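Citrate synthase (Sulfolobus solfataricus, PDB 1O7X) belongs to the citrate synthase family, whose members are largely helical enzymes, and is modelled here as an assembly of two chains. Local coordinates at residues D37-G42 with L177-D182; N133-K138 with V327-A332. One frame throughout, in Å; residues are numbered along the deposited sequence.

Interaction 1. Residues D37-G42 with L177-D182; sequences DLVNYG and LILYTD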
loop_
_atom_site.group_PDB
_atom_site.type_symbol
_atom_site.label_atom_id
_atom_site.label_comp_id
_atom_site.label_asym_id
_atom_site.label_seq_id
_atom_site.Cartn_x
_atom_site.Cartn_y
_atom_site.Cartn_z
ATOM N N ASP A 37 20.395 15.158 -21.838
ATOM C CA ASP A 37 21.784 15.092 -21.379
ATOM C C ASP A 37 22.059 13.789 -20.656
ATOM O O ASP A 37 23.071 13.147 -20.980
ATOM C CB ASP A 37 22.214 16.347 -20.633
ATOM C CG ASP A 37 21.981 17.573 -21.500
ATOM O OD1 ASP A 37 22.396 17.603 -22.676
ATOM O OD2 ASP A 37 21.345 18.540 -21.036
ATOM N N LEU A 38 21.189 13.307 -19.766
ATOM C CA LEU A 38 21.435 12.041 -19.078
ATOM C C LEU A 38 21.330 10.817 -19.968
ATOM O O LEU A 38 22.215 9.938 -19.909
ATOM C CB LEU A 38 20.517 11.983 -17.865
ATOM C CG LEU A 38 20.342 13.272 -17.055
ATOM C CD1 LEU A 38 19.029 13.208 -16.269
ATOM C CD2 LEU A 38 21.501 13.547 -16.106
ATOM N N VAL A 39 20.350 10.685 -20.855
ATOM C CA VAL A 39 20.360 9.452 -21.681
ATOM C C VAL A 39 21.546 9.494 -22.639
ATOM O O VAL A 39 22.262 8.501 -22.831
ATOM C CB VAL A 39 19.008 9.069 -22.275
ATOM C CG1 VAL A 39 17.979 10.171 -22.117
ATOM C CG2 VAL A 39 19.047 8.657 -23.734
ATOM N N ASN A 40 21.856 10.655 -23.205
ATOM C CA ASN A 40 22.998 10.838 -24.062
ATOM C C ASN A 40 24.346 10.500 -23.408
ATOM O O ASN A 40 25.184 9.834 -24.015
ATOM C CB ASN A 40 23.124 12.318 -24.472
ATOM C CG ASN A 40 22.340 12.708 -25.697
ATOM O OD1 ASN A 40 22.079 11.857 -26.545
ATOM N ND2 ASN A 40 21.975 13.984 -25.794
ATOM N N TYR A 41 24.607 11.049 -22.221
ATOM C CA TYR A 41 25.887 10.933 -21.584
ATOM C C TYR A 41 26.118 10.079 -20.365
ATOM O O TYR A 41 27.266 9.613 -20.224
ATOM C CB TYR A 41 26.346 12.362 -21.208
ATOM C CG TYR A 41 26.488 13.270 -22.410
ATOM C CD1 TYR A 41 25.922 14.539 -22.359
ATOM C CD2 TYR A 41 27.163 12.888 -23.565
ATOM C CE1 TYR A 41 26.029 15.395 -23.437
ATOM C CE2 TYR A 41 27.274 13.745 -24.639
ATOM C CZ TYR A 41 26.710 14.995 -24.566
ATOM O OH TYR A 41 26.785 15.879 -25.617
ATOM N N GLY A 42 25.176 9.928 -19.439
ATOM C CA GLY A 42 25.453 9.098 -18.261
ATOM C C GLY A 42 24.681 7.787 -18.318
ATOM O O GLY A 42 24.056 7.425 -19.309
ATOM N N LEU A 177 15.790 2.710 -17.935
ATOM C CA LEU A 177 15.793 2.952 -16.509
ATOM C C LEU A 177 15.832 4.432 -16.170
ATOM O O LEU A 177 15.029 4.900 -15.345
ATOM C CB LEU A 177 16.919 2.188 -15.816
ATOM C CG LEU A 177 16.902 0.655 -15.919
ATOM C CD1 LEU A 177 18.178 0.053 -15.366
ATOM C CD2 LEU A 177 15.688 0.073 -15.215
ATOM N N ILE A 178 16.731 5.183 -16.817
ATOM C CA ILE A 178 16.787 6.624 -16.657
ATOM C C ILE A 178 15.470 7.245 -17.117
ATOM O O ILE A 178 14.955 8.162 -16.465
ATOM C CB ILE A 178 17.876 7.276 -17.544
ATOM C CG1 ILE A 178 19.240 6.639 -17.242
ATOM C CG2 ILE A 178 17.930 8.793 -17.403
ATOM C CD1 ILE A 178 20.206 6.699 -18.418
ATOM N N LEU A 179 14.962 6.803 -18.269
ATOM C CA LEU A 179 13.752 7.431 -18.789
ATOM C C LEU A 179 12.501 7.261 -17.944
ATOM O O LEU A 179 11.666 8.167 -18.042
ATOM C CB LEU A 179 13.474 6.937 -20.207
ATOM C CG LEU A 179 14.370 7.477 -21.330
ATOM C CD1 LEU A 179 14.164 6.665 -22.615
ATOM C CD2 LEU A 179 14.091 8.949 -21.579
ATOM N N TYR A 180 12.316 6.203 -17.153
ATOM C CA TYR A 180 11.075 6.023 -16.426
ATOM C C TYR A 180 11.187 6.362 -14.939
ATOM O O TYR A 180 10.239 6.181 -14.164
ATOM C CB TYR A 180 10.571 4.599 -16.553
ATOM C CG TYR A 180 9.582 4.235 -17.616
ATOM C CD1 TYR A 180 9.689 2.996 -18.246
ATOM C CD2 TYR A 180 8.551 5.071 -18.003
ATOM C CE1 TYR A 180 8.791 2.620 -19.230
ATOM C CE2 TYR A 180 7.644 4.688 -18.972
ATOM C CZ TYR A 180 7.773 3.470 -19.584
ATOM O OH TYR A 180 6.884 3.083 -20.557
ATOM N N THR A 181 12.347 6.855 -14.543
ATOM C CA THR A 181 12.660 7.164 -13.163
ATOM C C THR A 181 11.618 7.966 -12.411
ATOM O O THR A 181 11.323 7.588 -11.258
ATOM C CB THR A 181 14.032 7.855 -13.140
ATOM O OG1 THR A 181 15.007 6.837 -13.411
ATOM C CG2 THR A 181 14.346 8.510 -11.816
ATOM N N ASP A 182 11.097 9.060 -12.942
ATOM C CA ASP A 182 10.087 9.849 -12.279
ATOM C C ASP A 182 9.209 10.603 -13.268
ATOM O O ASP A 182 9.597 10.909 -14.410
ATOM C CB ASP A 182 10.682 10.863 -11.291
ATOM C CG ASP A 182 9.654 11.245 -10.260
ATOM O OD1 ASP A 182 9.243 10.302 -9.557
ATOM O OD2 ASP A 182 9.179 12.368 -10.094
#
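Ile178 reaches from helix 167-180 to the end of helix 35-41, where Leu38, Val39 and Gly42 receive it. Its two branches do separate work. CG1 lies anti to the carbonyl carbon (chi1 -56°), and beyond it Ile178 CD1 reaches the end of the shorter helix, 4.0 Å from Gly42 O, with Leu38 O close by. The other branch, CG2, meets the side chain of Leu38, with 4.1 Å between Ile178 CG2 and Leu38 CB. A beta-branched isoleucine suits this place because one residue can serve a neighbouring side chain and the helix end together. The carbonyls beside its methyl are engaged in their own bonds: Leu38 O accepts from Gly42 N, and Gly42 O from Lys175 NZ. Gly42 is the first residue to leave helical geometry, and having no side chain it puts only backbone beside the methyl.

A second apolar meeting lies alongside, where Val39 CG1 touches Leu179 CD2 at 4.1 Å, the two side chains passing at a slant. Both also rest on Ile270 of helix 266-279, which closes that flank. Around Ile178 and Leu179 the contact is buried, and the side chains that meet across it are aliphatic, as suits such a place. Asn40 and Tyr41 of the short helix are exposed, the CB of Asn40 lying over one face of the Tyr41 ring, while partly exposed Val39 forms the transition between the two environments. The contact itself is modest, burying 187 Å² in all, with backbones 6.8 Å apart at Val39 CA and Ile178 CA. Such apolar helix-helix packing is typical of the mainly alpha-helical citrate synthase fold, here joining a short helix that follows a small antiparallel sheet to a helix of the interior.

Interaction 2. Residues N133-K138 with V327-A332; sequences NVYRRK and VYMFTA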
loop_
_atom_site.group_PDB
_atom_site.type_symbol
_atom_site.label_atom_id
_atom_site.label_comp_id
_atom_site.label_asym_id
_atom_site.label_seq_id
_atom_site.Cartn_x
_atom_site.Cartn_y
_atom_site.Cartn_z
ATOM N N ASN A 133 13.685 -12.274 -11.067
ATOM C CA ASN A 133 13.079 -13.542 -10.652
ATOM C C ASN A 133 11.586 -13.677 -10.753
ATOM O O ASN A 133 11.080 -14.797 -10.865
ATOM C CB ASN A 133 13.605 -13.903 -9.260
ATOM C CG ASN A 133 15.082 -14.239 -9.483
ATOM O OD1 ASN A 133 15.330 -15.279 -10.093
ATOM N ND2 ASN A 133 15.958 -13.360 -9.034
ATOM N N VAL A 134 10.851 -12.576 -10.833
ATOM C CA VAL A 134 9.399 -12.677 -11.065
ATOM C C VAL A 134 9.269 -13.170 -12.511
ATOM O O VAL A 134 8.406 -13.992 -12.815
ATOM C CB VAL A 134 8.692 -11.339 -10.878
ATOM C CG1 VAL A 134 7.356 -11.303 -11.616
ATOM C CG2 VAL A 134 8.524 -11.023 -9.404
ATOM N N TYR A 135 10.140 -12.648 -13.388
ATOM C CA TYR A 135 10.184 -13.105 -14.754
ATOM C C TYR A 135 10.539 -14.585 -14.864
ATOM O O TYR A 135 9.824 -15.334 -15.542
ATOM C CB TYR A 135 11.222 -12.301 -15.543
ATOM C CG TYR A 135 11.463 -12.837 -16.932
ATOM C CD1 TYR A 135 10.390 -13.069 -17.786
ATOM C CD2 TYR A 135 12.736 -13.144 -17.395
ATOM C CE1 TYR A 135 10.574 -13.538 -19.070
ATOM C CE2 TYR A 135 12.933 -13.639 -18.676
ATOM C CZ TYR A 135 11.856 -13.810 -19.514
ATOM O OH TYR A 135 12.018 -14.263 -20.808
ATOM N N ARG A 136 11.638 -15.007 -14.207
ATOM C CA ARG A 136 12.009 -16.414 -14.312
ATOM C C ARG A 136 10.892 -17.338 -13.868
ATOM O O ARG A 136 10.625 -18.331 -14.517
ATOM C CB ARG A 136 13.276 -16.764 -13.561
ATOM C CG ARG A 136 14.409 -15.790 -13.791
ATOM C CD ARG A 136 15.731 -16.433 -13.376
ATOM N NE ARG A 136 16.571 -16.560 -14.543
ATOM C CZ ARG A 136 16.865 -17.609 -15.283
ATOM N NH1 ARG A 136 16.372 -18.802 -14.992
ATOM N NH2 ARG A 136 17.658 -17.426 -16.331
ATOM N N ARG A 137 10.194 -17.003 -12.801
ATOM C CA ARG A 137 9.141 -17.831 -12.236
ATOM C C ARG A 137 7.922 -17.892 -13.124
ATOM O O ARG A 137 7.174 -18.870 -13.052
ATOM C CB ARG A 137 8.822 -17.303 -10.839
ATOM C CG ARG A 137 7.356 -17.139 -10.500
ATOM C CD ARG A 137 6.907 -18.164 -9.496
ATOM N NE ARG A 137 5.687 -18.855 -9.905
ATOM C CZ ARG A 137 5.659 -20.175 -10.034
ATOM N NH1 ARG A 137 6.737 -20.894 -9.800
ATOM N NH2 ARG A 137 4.598 -20.850 -10.390
ATOM N N LYS A 138 7.677 -16.867 -13.925
ATOM C CA LYS A 138 6.512 -16.838 -14.794
ATOM C C LYS A 138 6.786 -17.589 -16.095
ATOM O O LYS A 138 5.864 -17.848 -16.870
ATOM C CB LYS A 138 6.044 -15.418 -15.075
ATOM C CG LYS A 138 5.582 -14.532 -13.948
ATOM C CD LYS A 138 4.577 -13.463 -14.397
ATOM C CE LYS A 138 3.242 -14.110 -14.602
ATOM N NZ LYS A 138 2.409 -13.627 -15.700
ATOM N N VAL A 327 5.148 -9.438 -23.011
ATOM C CA VAL A 327 4.254 -8.351 -22.699
ATOM C C VAL A 327 3.925 -8.238 -21.216
ATOM O O VAL A 327 3.772 -7.125 -20.688
ATOM C CB VAL A 327 2.921 -8.505 -23.452
ATOM C CG1 VAL A 327 2.075 -7.263 -23.206
ATOM C CG2 VAL A 327 3.152 -8.705 -24.930
ATOM N N TYR A 328 3.772 -9.362 -20.525
ATOM C CA TYR A 328 3.433 -9.375 -19.114
ATOM C C TYR A 328 4.522 -8.756 -18.263
ATOM O O TYR A 328 4.198 -8.383 -17.133
ATOM C CB TYR A 328 3.000 -10.780 -18.650
ATOM C CG TYR A 328 4.096 -11.796 -18.478
ATOM C CD1 TYR A 328 4.974 -11.700 -17.397
ATOM C CD2 TYR A 328 4.283 -12.834 -19.374
ATOM C CE1 TYR A 328 6.012 -12.606 -17.236
ATOM C CE2 TYR A 328 5.294 -13.761 -19.210
ATOM C CZ TYR A 328 6.158 -13.646 -18.136
ATOM O OH TYR A 328 7.199 -14.519 -17.940
ATOM N N MET A 329 5.761 -8.578 -18.654
ATOM C CA MET A 329 6.733 -7.929 -17.801
ATOM C C MET A 329 6.689 -6.404 -17.891
ATOM O O MET A 329 7.265 -5.775 -16.995
ATOM C CB MET A 329 8.151 -8.386 -18.145
ATOM C CG MET A 329 8.563 -9.745 -17.563
ATOM S SD MET A 329 8.682 -9.591 -15.770
ATOM C CE MET A 329 7.144 -10.221 -15.232
ATOM N N PHE A 330 6.059 -5.783 -18.862
ATOM C CA PHE A 330 6.030 -4.365 -19.084
ATOM C C PHE A 330 5.863 -3.426 -17.920
ATOM O O PHE A 330 6.818 -2.697 -17.599
ATOM C CB PHE A 330 5.030 -4.038 -20.216
ATOM C CG PHE A 330 5.474 -4.504 -21.591
ATOM C CD1 PHE A 330 6.572 -5.313 -21.796
ATOM C CD2 PHE A 330 4.712 -4.135 -22.691
ATOM C CE1 PHE A 330 6.934 -5.738 -23.043
ATOM C CE2 PHE A 330 5.069 -4.561 -23.959
ATOM C CZ PHE A 330 6.174 -5.356 -24.136
ATOM N N THR A 331 4.761 -3.386 -17.203
ATOM C CA THR A 331 4.595 -2.631 -15.965
ATOM C C THR A 331 5.674 -2.997 -14.954
ATOM O O THR A 331 6.088 -2.131 -14.176
ATOM C CB THR A 331 3.202 -2.890 -15.344
ATOM O OG1 THR A 331 2.249 -2.799 -16.405
ATOM C CG2 THR A 331 2.760 -1.945 -14.239
ATOM N N ALA A 332 6.139 -4.240 -14.909
ATOM C CA ALA A 332 7.185 -4.606 -13.960
ATOM C C ALA A 332 8.490 -3.897 -14.295
ATOM O O ALA A 332 9.212 -3.480 -13.402
ATOM C CB ALA A 332 7.412 -6.109 -13.943
#
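Lys138 lies along the Tyr328 ring, and the charged end of its chain gives a cation-pi interaction. Lys138 NZ stands over one face, 3.9 Å from the centroid of the Tyr328 ring and 22° off the ring normal. The bends late in the lysine chain (chi3 76°) bring the ammonium back over the ring, displaced from its centre toward the rim. Lysine suits the place because its long methylene chain can lie against the aromatic surface while its charge, probably stabilised by the pi electrons, reaches the ring near its attachment. The two side chains run in opposite directions: Lys138 CB lies by the phenol end, whereas NZ sits near Tyr328 CG. The hydroxyl of Tyr328 has its polar partner just beyond the helix segment, in a hydrogen bond with Glu139 OE2.

Both segments belong to the mainly helical citrate synthase fold: 133-138 is the closing part of helix 116-138, and 327-332 leads into helix 330-352, so the contact joins the C-terminal part of the first to the turn that precedes the second.

The sulfur-aromatic contact joins Met329 to Tyr135. Met329 SD is 5.4 Å from the centroid of the Tyr135 ring, approached obliquely at 63° off the normal. The same sulfur, Met329 SD, lies 3.7 Å from Tyr135 CB. Phe325 meets this tyrosine ring edge-to-face.

Apolar packing completes the interface. Methionine is flexible enough to fold within it: bends at chi2 and chi3 let its terminal methyl reach the valine, with 3.8 Å between Met329 CE and Val134 CG1. The two tyrosine side chains cross at about a right angle, Tyr135 CD1 lying 4.3 Å from Tyr328 CZ. Helix 92-106 packs here too, Leu95 and Leu96 on Val134 and Ala92 on Met329.

How the interactions relate
The centres of the two interactions lie 22 Å apart and their nearest atoms about 6 Å apart, so they do not touch. Along the chain the segments alternate, in the order 37-42, 133-138, 177-182, 327-332, which makes the two connections interlock rather than follow one another. Helix 330-352 links them: the turn leading into it takes part in interaction 2, while further along Leu336, Ser337, Arg338 and Leu340 touch the 177-182 segment of interaction 1. One long helix thus has 177-182 packed on it and 133-138 packed on the turn before it, and all four segments belong to the citrate synthase fold.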